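Local coordinates for putative acyl-[acyl-carrier-protein]--UDP-N-acetylglucosamine O-acyltransferase (Bacteroides fragilis, PDB 4R36) that probably transfers an acyl chain from acyl carrier protein to UDP-N-acetylglucosamine, using a left-handed parallel beta helix in an assembly of three chains, at residues N126-M131 with A140-G145; N144-G149 with I158-N163; D162-S167 with C176-Y181. All blocks are in the same frame, centred on the assembly; numbering follows the deposited sequence.

Contact 1: N126-M131 with A140-G145; sequences NNNLLM and ALIGNG
The carbonyl oxygen of Asn-126 is gripped twice by the coil that follows. Gly-145 N donates to Asn-126 O over 2.9 Å, almost in line with the C=O bond, and Asn-144 CA approaches the same Asn-126 O at 3.1 Å in a weaker CA-H...O contact. A bond also runs the other way: Asn-126 N donates its N-H to Asn-144 OD1 at 2.8 Å, in the carbonyl plane and on a lone pair. A chi1 of -49° sets Asn-144 CG beside its own backbone N, with OD1 presented to the coil before. The two asparagine side chains lie side by side and point the same way, their amide planes 11° apart, and Asn-126 OD1 accepts from Asp-102 N likewise.

Such stacked turns form a corner of the left-handed parallel beta helix, whose hexapeptide repeats here bring residues 18 apart into register. Asn-127 and Gly-145, both at positive phi, follow suit, with Gly-145 CA 3.3 Å from Asn-127 O; both line the pocket holding 2-(2-methoxyethoxy)ethanol, probably a crystallisation additive. Inside the turn, the buried Asn-128 amide works at both ends. Asn-128 ND2 donates to Gly-143 O at 2.9 Å, that oxygen lying near the amide plane, while its OD1 accepts from Cys-146 N. Deeper still, Leu-130 CD2 and Ile-142 CD1 meet tip to tip at 4.1 Å, and both side chains also pack on Val-136.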
loop_
_atom_site.group_PDB
_atom_site.type_symbol
_atom_site.label_atom_id
_atom_site.label_comp_id
_atom_site.label_asym_id
_atom_site.label_seq_id
_atom_site.Cartn_x
_atom_site.Cartn_y
_atom_site.Cartn_z
ATOM N N ASN A 126 -3.959 -3.036 -23.561
ATOM C CA ASN A 126 -3.366 -1.848 -24.143
ATOM C C ASN A 126 -3.872 -0.577 -23.481
ATOM O O ASN A 126 -5.021 -0.540 -23.001
ATOM C CB ASN A 126 -3.719 -1.797 -25.612
ATOM C CG ASN A 126 -3.390 -3.073 -26.339
ATOM O OD1 ASN A 126 -2.293 -3.684 -26.183
ATOM N ND2 ASN A 126 -4.321 -3.505 -27.145
ATOM N N ASN A 127 -3.048 0.469 -23.461
ATOM C CA ASN A 127 -3.533 1.818 -23.107
ATOM C C ASN A 127 -4.048 1.859 -21.639
ATOM O O ASN A 127 -4.990 2.591 -21.352
ATOM C CB ASN A 127 -4.622 2.335 -24.062
ATOM C CG ASN A 127 -4.206 2.193 -25.535
ATOM O OD1 ASN A 127 -3.291 2.784 -25.948
ATOM N ND2 ASN A 127 -4.920 1.431 -26.284
ATOM N N ASN A 128 -3.379 1.136 -20.760
ATOM C CA ASN A 128 -3.689 1.216 -19.357
ATOM C C ASN A 128 -2.737 2.074 -18.620
ATOM O O ASN A 128 -1.546 2.147 -18.967
ATOM C CB ASN A 128 -3.654 -0.183 -18.778
ATOM C CG ASN A 128 -4.653 -1.093 -19.445
ATOM O OD1 ASN A 128 -5.899 -0.964 -19.233
ATOM N ND2 ASN A 128 -4.122 -2.067 -20.202
ATOM N N LEU A 129 -3.219 2.640 -17.527
ATOM C CA LEU A 129 -2.375 3.272 -16.512
ATOM C C LEU A 129 -2.467 2.500 -15.204
ATOM O O LEU A 129 -3.520 2.419 -14.582
ATOM C CB LEU A 129 -2.811 4.691 -16.296
ATOM C CG LEU A 129 -2.248 5.457 -15.133
ATOM C CD1 LEU A 129 -0.715 5.459 -15.117
ATOM C CD2 LEU A 129 -2.796 6.863 -15.041
ATOM N N LEU A 130 -1.358 1.940 -14.801
ATOM C CA LEU A 130 -1.239 1.231 -13.535
ATOM C C LEU A 130 -0.361 2.088 -12.674
ATOM O O LEU A 130 0.826 2.138 -12.831
ATOM C CB LEU A 130 -0.675 -0.170 -13.707
ATOM C CG LEU A 130 -1.391 -1.156 -14.706
ATOM C CD1 LEU A 130 -0.779 -2.545 -14.551
ATOM C CD2 LEU A 130 -2.891 -1.257 -14.428
ATOM N N MET A 131 -0.996 2.733 -11.690
ATOM C CA MET A 131 -0.319 3.669 -10.833
ATOM C C MET A 131 0.610 2.970 -9.843
ATOM O O MET A 131 0.596 1.741 -9.723
ATOM C CB MET A 131 -1.329 4.551 -10.068
ATOM C CG MET A 131 -2.046 5.493 -11.004
ATOM S SD MET A 131 -2.977 6.694 -10.008
ATOM C CE MET A 131 -4.131 7.110 -11.244
ATOM N N ALA A 140 -4.062 -13.099 -13.665
ATOM C CA ALA A 140 -4.987 -12.016 -13.786
ATOM C C ALA A 140 -5.051 -11.524 -15.218
ATOM O O ALA A 140 -4.138 -11.754 -16.033
ATOM C CB ALA A 140 -4.559 -10.877 -12.891
ATOM N N LEU A 141 -6.176 -10.932 -15.559
ATOM C CA LEU A 141 -6.445 -10.390 -16.867
ATOM C C LEU A 141 -6.959 -8.942 -16.719
ATOM O O LEU A 141 -8.014 -8.750 -16.118
ATOM C CB LEU A 141 -7.517 -11.201 -17.607
ATOM C CG LEU A 141 -7.918 -10.583 -18.970
ATOM C CD1 LEU A 141 -6.797 -10.569 -19.979
ATOM C CD2 LEU A 141 -9.157 -11.315 -19.544
ATOM N N ILE A 142 -6.225 -7.986 -17.284
ATOM C CA ILE A 142 -6.659 -6.608 -17.430
ATOM C C ILE A 142 -6.855 -6.340 -18.896
ATOM O O ILE A 142 -5.992 -6.707 -19.714
ATOM C CB ILE A 142 -5.652 -5.621 -16.818
ATOM C CG1 ILE A 142 -5.506 -5.934 -15.322
ATOM C CG2 ILE A 142 -6.065 -4.197 -17.025
ATOM C CD1 ILE A 142 -4.550 -4.986 -14.589
ATOM N N GLY A 143 -7.975 -5.702 -19.239
ATOM C CA GLY A 143 -8.243 -5.305 -20.644
ATOM C C GLY A 143 -7.506 -4.042 -21.085
ATOM O O GLY A 143 -6.264 -3.921 -20.872
ATOM N N ASN A 144 -8.263 -3.129 -21.697
ATOM C CA ASN A 144 -7.728 -1.950 -22.366
ATOM C C ASN A 144 -8.338 -0.733 -21.825
ATOM O O ASN A 144 -9.521 -0.720 -21.397
ATOM C CB ASN A 144 -8.028 -1.987 -23.873
ATOM C CG ASN A 144 -7.654 -3.299 -24.483
ATOM O OD1 ASN A 144 -6.489 -3.757 -24.416
ATOM N ND2 ASN A 144 -8.623 -3.929 -25.115
ATOM N N GLY A 145 -7.564 0.335 -21.822
ATOM C CA GLY A 145 -8.137 1.629 -21.468
ATOM C C GLY A 145 -8.478 1.838 -19.980
ATOM O O GLY A 145 -9.233 2.742 -19.656
#

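Contact 2: N144-G149 with I158-N163; sequences NGCIVG and IIIDDN
The Asn-144 amide and the Asp-162 carboxylate lie side by side and point the same way, but their planes are turned 47° apart. Asn-144 N comes over the face of the carboxylate, reaching Asp-162 OD1 at 2.8 Å from 53° out of its plane. Along the flank, Asn-144 ND2 adds a weak bond to Asp-162 OD2 at 3.5 Å, while Asn-144 OD1 is taken by Asn-126 N of the coil before. The backbone answers in the opposite direction, as Asn-163 N donates to Asn-144 O over 2.9 Å, and Asp-162 CA rests against that same Asn-144 O at 3.2 Å. At the outer side of the turn one water ties the coils together: it donates to Gly-145 O at 2.6 Å and accepts from Asn-163 ND2 at 2.8 Å. Inward, Cys-146 directs its thiol at the next coil, with SG 3.3 Å from Asp-161 O and 3.7 Å from Ile-160 CG2. These are again two stacked corners of the left-handed beta helix. Asp-162 is met firmly at one oxygen and weakly at the other by neutral N-H donors, which would favour its ionised form.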
loop_
_atom_site.group_PDB
_atom_site.type_symbol
_atom_site.label_atom_id
_atom_site.label_comp_id
_atom_site.label_asym_id
_atom_site.label_seq_id
_atom_site.Cartn_x
_atom_site.Cartn_y
_atom_site.Cartn_z
ATOM N N ASN A 144 -8.263 -3.129 -21.697
ATOM C CA ASN A 144 -7.728 -1.950 -22.366
ATOM C C ASN A 144 -8.338 -0.733 -21.825
ATOM O O ASN A 144 -9.521 -0.720 -21.397
ATOM C CB ASN A 144 -8.028 -1.987 -23.873
ATOM C CG ASN A 144 -7.654 -3.299 -24.483
ATOM O OD1 ASN A 144 -6.489 -3.757 -24.416
ATOM N ND2 ASN A 144 -8.623 -3.929 -25.115
ATOM N N GLY A 145 -7.564 0.335 -21.822
ATOM C CA GLY A 145 -8.137 1.629 -21.468
ATOM C C GLY A 145 -8.478 1.838 -19.980
ATOM O O GLY A 145 -9.233 2.742 -19.656
ATOM N N CYS A 146 -7.902 1.048 -19.107
ATOM C CA CYS A 146 -8.190 1.065 -17.654
ATOM C C CYS A 146 -7.228 1.980 -16.927
ATOM O O CYS A 146 -6.088 2.219 -17.341
ATOM C CB CYS A 146 -8.092 -0.362 -17.048
ATOM S SG CYS A 146 -9.272 -1.539 -17.726
ATOM N N ILE A 147 -7.688 2.518 -15.828
ATOM C CA ILE A 147 -6.845 3.251 -14.901
ATOM C C ILE A 147 -6.981 2.562 -13.567
ATOM O O ILE A 147 -8.146 2.362 -13.073
ATOM C CB ILE A 147 -7.362 4.696 -14.781
ATOM C CG1 ILE A 147 -7.264 5.418 -16.155
ATOM C CG2 ILE A 147 -6.567 5.406 -13.726
ATOM C CD1 ILE A 147 -7.837 6.824 -16.150
ATOM N N VAL A 148 -5.872 2.223 -12.974
ATOM C CA VAL A 148 -5.857 1.504 -11.684
ATOM C C VAL A 148 -4.980 2.307 -10.724
ATOM O O VAL A 148 -3.763 2.528 -10.932
ATOM C CB VAL A 148 -5.332 0.109 -11.809
ATOM C CG1 VAL A 148 -5.405 -0.626 -10.455
ATOM C CG2 VAL A 148 -6.109 -0.684 -12.868
ATOM N N GLY A 149 -5.596 2.779 -9.655
ATOM C CA GLY A 149 -4.973 3.722 -8.738
ATOM C C GLY A 149 -3.936 3.095 -7.790
ATOM O O GLY A 149 -3.841 1.887 -7.660
ATOM N N ILE A 158 -8.206 -12.718 -11.516
ATOM C CA ILE A 158 -9.229 -11.717 -11.697
ATOM C C ILE A 158 -9.329 -11.303 -13.159
ATOM O O ILE A 158 -8.480 -11.652 -14.003
ATOM C CB ILE A 158 -8.985 -10.463 -10.822
ATOM C CG1 ILE A 158 -7.684 -9.741 -11.161
ATOM C CG2 ILE A 158 -9.039 -10.855 -9.352
ATOM C CD1 ILE A 158 -7.685 -8.723 -12.304
ATOM N N ILE A 159 -10.430 -10.635 -13.476
ATOM C CA ILE A 159 -10.667 -10.094 -14.765
ATOM C C ILE A 159 -11.154 -8.657 -14.658
ATOM O O ILE A 159 -12.116 -8.351 -13.945
ATOM C CB ILE A 159 -11.687 -10.912 -15.573
ATOM C CG1 ILE A 159 -11.162 -12.345 -15.789
ATOM C CG2 ILE A 159 -12.049 -10.213 -16.926
ATOM C CD1 ILE A 159 -12.265 -13.230 -16.405
ATOM N N ILE A 160 -10.520 -7.763 -15.409
ATOM C CA ILE A 160 -10.968 -6.380 -15.491
ATOM C C ILE A 160 -11.287 -6.125 -16.979
ATOM O O ILE A 160 -10.430 -6.299 -17.856
ATOM C CB ILE A 160 -9.941 -5.333 -15.036
ATOM C CG1 ILE A 160 -9.229 -5.605 -13.721
ATOM C CG2 ILE A 160 -10.476 -3.883 -15.169
ATOM C CD1 ILE A 160 -10.012 -5.627 -12.516
ATOM N N ASP A 161 -12.526 -5.724 -17.218
ATOM C CA ASP A 161 -13.010 -5.410 -18.577
ATOM C C ASP A 161 -12.504 -4.019 -19.004
ATOM O O ASP A 161 -12.019 -3.244 -18.195
ATOM C CB ASP A 161 -14.534 -5.454 -18.667
ATOM C CG ASP A 161 -15.130 -6.837 -18.482
ATOM O OD1 ASP A 161 -14.449 -7.837 -18.105
ATOM O OD2 ASP A 161 -16.391 -6.959 -18.631
ATOM N N ASP A 162 -12.693 -3.669 -20.259
ATOM C CA ASP A 162 -12.184 -2.401 -20.740
ATOM C C ASP A 162 -12.757 -1.168 -20.073
ATOM O O ASP A 162 -13.949 -1.087 -19.709
ATOM C CB ASP A 162 -12.445 -2.310 -22.234
ATOM C CG ASP A 162 -11.648 -3.355 -23.035
ATOM O OD1 ASP A 162 -10.785 -4.131 -22.475
ATOM O OD2 ASP A 162 -11.975 -3.499 -24.252
ATOM N N ASN A 163 -11.952 -0.141 -20.012
ATOM C CA ASN A 163 -12.392 1.196 -19.607
ATOM C C ASN A 163 -12.792 1.396 -18.138
ATOM O O ASN A 163 -13.541 2.293 -17.819
ATOM C CB ASN A 163 -13.484 1.764 -20.533
ATOM C CG ASN A 163 -13.174 1.578 -21.995
ATOM O OD1 ASN A 163 -13.899 0.923 -22.725
ATOM N ND2 ASN A 163 -12.060 2.095 -22.387
HETATM O O HOH W 1 -10.551 4.206 -21.392
#

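Contact 3: D162-S167 with C176-Y181; sequences DNAIIS and CRVGGY
Val-178 opens the contact from the strand 177-178, its CG1 4.2 Å from Ala-164 CB. That methyl stands anti to the backbone N (chi1 175°), which directs it at the small alanine across the corner; Ile-160, Ile-184 and Phe-190 also pack on the valine in the apolar interior of the helix. Gly-179 follows with its carbonyl turned inward: Gly-179 O lies 4.1 Å from Ala-164 CB and is buried without a polar partner in the model. Next comes Gly-180, which has no side chain to keep the coils apart, and its CA comes within 3.0 Å of Asp-162 O. The peptide N of Gly-180 is taken up by the hydroxyl of Tyr-261, in the helix 257-267, so this coil of the beta helix also meets the C-terminal helices.

In this part of the left-handed parallel beta helix a corner stacks on the one 18 residues earlier, and at Tyr-181 the stacking passes largely from backbone to side chain. Tyr-181 N makes just a weak bond to Asn-163 O, 3.4 Å long, while Tyr-181 CA touches the same Asn-163 O at 3.4 Å. The ring does more. Asn-163 CB sits over one face in a CH-pi contact, 3.7 Å from the centroid of the Tyr-181 ring and 15° off its normal, displaced toward the rim. Farther out, Asn-163 OD1 lies 3.3 Å from Tyr-181 CZ, with the amide inclined by 34° to the ring. Phe-220 meets the tyrosine edge-to-face, and Tyr-181 O receives ND2 of Asn-211. The side chain of Tyr-181 is about 5 Å from that of Asn-211, which binds UDP-N-acetylglucosamine in this protein.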
loop_
_atom_site.group_PDB
_atom_site.type_symbol
_atom_site.label_atom_id
_atom_site.label_comp_id
_atom_site.label_asym_id
_atom_site.label_seq_id
_atom_site.Cartn_x
_atom_site.Cartn_y
_atom_site.Cartn_z
ATOM N N ASP A 162 -12.693 -3.669 -20.259
ATOM C CA ASP A 162 -12.184 -2.401 -20.740
ATOM C C ASP A 162 -12.757 -1.168 -20.073
ATOM O O ASP A 162 -13.949 -1.087 -19.709
ATOM C CB ASP A 162 -12.445 -2.310 -22.234
ATOM C CG ASP A 162 -11.648 -3.355 -23.035
ATOM O OD1 ASP A 162 -10.785 -4.131 -22.475
ATOM O OD2 ASP A 162 -11.975 -3.499 -24.252
ATOM N N ASN A 163 -11.952 -0.141 -20.012
ATOM C CA ASN A 163 -12.392 1.196 -19.607
ATOM C C ASN A 163 -12.792 1.396 -18.138
ATOM O O ASN A 163 -13.541 2.293 -17.819
ATOM C CB ASN A 163 -13.484 1.764 -20.533
ATOM C CG ASN A 163 -13.174 1.578 -21.995
ATOM O OD1 ASN A 163 -13.899 0.923 -22.725
ATOM N ND2 ASN A 163 -12.060 2.095 -22.387
ATOM N N ALA A 164 -12.286 0.577 -17.243
ATOM C CA ALA A 164 -12.643 0.669 -15.862
ATOM C C ALA A 164 -11.727 1.688 -15.204
ATOM O O ALA A 164 -10.612 1.884 -15.653
ATOM C CB ALA A 164 -12.453 -0.704 -15.184
ATOM N N ILE A 165 -12.233 2.359 -14.192
ATOM C CA ILE A 165 -11.461 3.233 -13.359
ATOM C C ILE A 165 -11.520 2.750 -11.930
ATOM O O ILE A 165 -12.581 2.695 -11.328
ATOM C CB ILE A 165 -11.898 4.695 -13.440
ATOM C CG1 ILE A 165 -11.713 5.173 -14.880
ATOM C CG2 ILE A 165 -11.059 5.533 -12.483
ATOM C CD1 ILE A 165 -12.120 6.600 -15.100
ATOM N N ILE A 166 -10.374 2.382 -11.373
ATOM C CA ILE A 166 -10.285 1.861 -10.003
ATOM C C ILE A 166 -9.398 2.812 -9.241
ATOM O O ILE A 166 -8.298 3.164 -9.733
ATOM C CB ILE A 166 -9.731 0.435 -10.010
ATOM C CG1 ILE A 166 -10.593 -0.413 -10.938
ATOM C CG2 ILE A 166 -9.636 -0.126 -8.609
ATOM C CD1 ILE A 166 -10.108 -1.828 -11.109
ATOM N N SER A 167 -9.851 3.284 -8.081
ATOM C CA SER A 167 -9.055 4.216 -7.312
ATOM C C SER A 167 -7.991 3.466 -6.507
ATOM O O SER A 167 -7.665 2.322 -6.790
ATOM C CB SER A 167 -9.864 5.133 -6.370
ATOM O OG SER A 167 -11.015 5.616 -6.981
ATOM N N CYS A 176 -12.554 -12.540 -8.993
ATOM C CA CYS A 176 -13.593 -11.526 -9.269
ATOM C C CYS A 176 -13.447 -10.886 -10.629
ATOM O O CYS A 176 -12.369 -10.915 -11.252
ATOM C CB CYS A 176 -13.588 -10.453 -8.182
ATOM S SG CYS A 176 -14.215 -11.220 -6.642
ATOM N N ARG A 177 -14.530 -10.281 -11.095
ATOM C CA ARG A 177 -14.554 -9.594 -12.350
ATOM C C ARG A 177 -15.188 -8.216 -12.192
ATOM O O ARG A 177 -16.186 -8.047 -11.465
ATOM C CB ARG A 177 -15.376 -10.419 -13.389
ATOM C CG ARG A 177 -15.381 -9.734 -14.720
ATOM C CD ARG A 177 -15.961 -10.639 -15.798
ATOM N NE ARG A 177 -16.113 -9.985 -17.078
ATOM C CZ ARG A 177 -16.899 -10.409 -18.045
ATOM N NH1 ARG A 177 -17.595 -11.582 -17.916
ATOM N NH2 ARG A 177 -16.985 -9.659 -19.148
ATOM N N VAL A 178 -14.565 -7.221 -12.838
ATOM C CA VAL A 178 -15.030 -5.846 -12.907
ATOM C C VAL A 178 -15.422 -5.503 -14.351
ATOM O O VAL A 178 -14.626 -5.623 -15.308
ATOM C CB VAL A 178 -13.927 -4.855 -12.434
ATOM C CG1 VAL A 178 -14.327 -3.406 -12.600
ATOM C CG2 VAL A 178 -13.539 -5.150 -10.986
ATOM N N GLY A 179 -16.646 -5.012 -14.512
ATOM C CA GLY A 179 -17.202 -4.655 -15.822
ATOM C C GLY A 179 -16.684 -3.342 -16.294
ATOM O O GLY A 179 -16.060 -2.553 -15.543
ATOM N N GLY A 180 -16.868 -3.111 -17.600
ATOM C CA GLY A 180 -16.445 -1.853 -18.167
ATOM C C GLY A 180 -17.076 -0.640 -17.585
ATOM O O GLY A 180 -18.234 -0.697 -17.141
ATOM N N TYR A 181 -16.342 0.467 -17.608
ATOM C CA TYR A 181 -16.836 1.818 -17.246
ATOM C C TYR A 181 -17.271 1.995 -15.758
ATOM O O TYR A 181 -17.979 2.896 -15.406
ATOM C CB TYR A 181 -17.975 2.238 -18.176
ATOM C CG TYR A 181 -17.528 2.396 -19.577
ATOM C CD1 TYR A 181 -16.866 3.563 -19.975
ATOM C CD2 TYR A 181 -17.734 1.411 -20.493
ATOM C CE1 TYR A 181 -16.451 3.698 -21.281
ATOM C CE2 TYR A 181 -17.280 1.550 -21.811
ATOM C CZ TYR A 181 -16.659 2.710 -22.181
ATOM O OH TYR A 181 -16.154 2.963 -23.460
#

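The three contacts are successive floors of one corner, each with its centre 5 Å from the next and the outer two 10 Å apart. Contacts 1 and 2 share Asn-144 and Gly-145, contacts 2 and 3 Asp-162 and Asn-163, so these two turns each serve as second partner in one contact and first in the next. Probable backbone hydrogen bonds of the sheets flank them: Leu-141 O to Ile-160 N and Ile-147 O to Ile-166 N, both 2.8 Å. Gly-145 is about 4 Å from the bound 2-(2-methoxyethoxy)ethanol. Toward the UDP-N-acetylglucosamine site, the side chain of Arg-217 is about 9 Å from Gly-145, 8 Å from Asn-163 and 7 Å from Tyr-181.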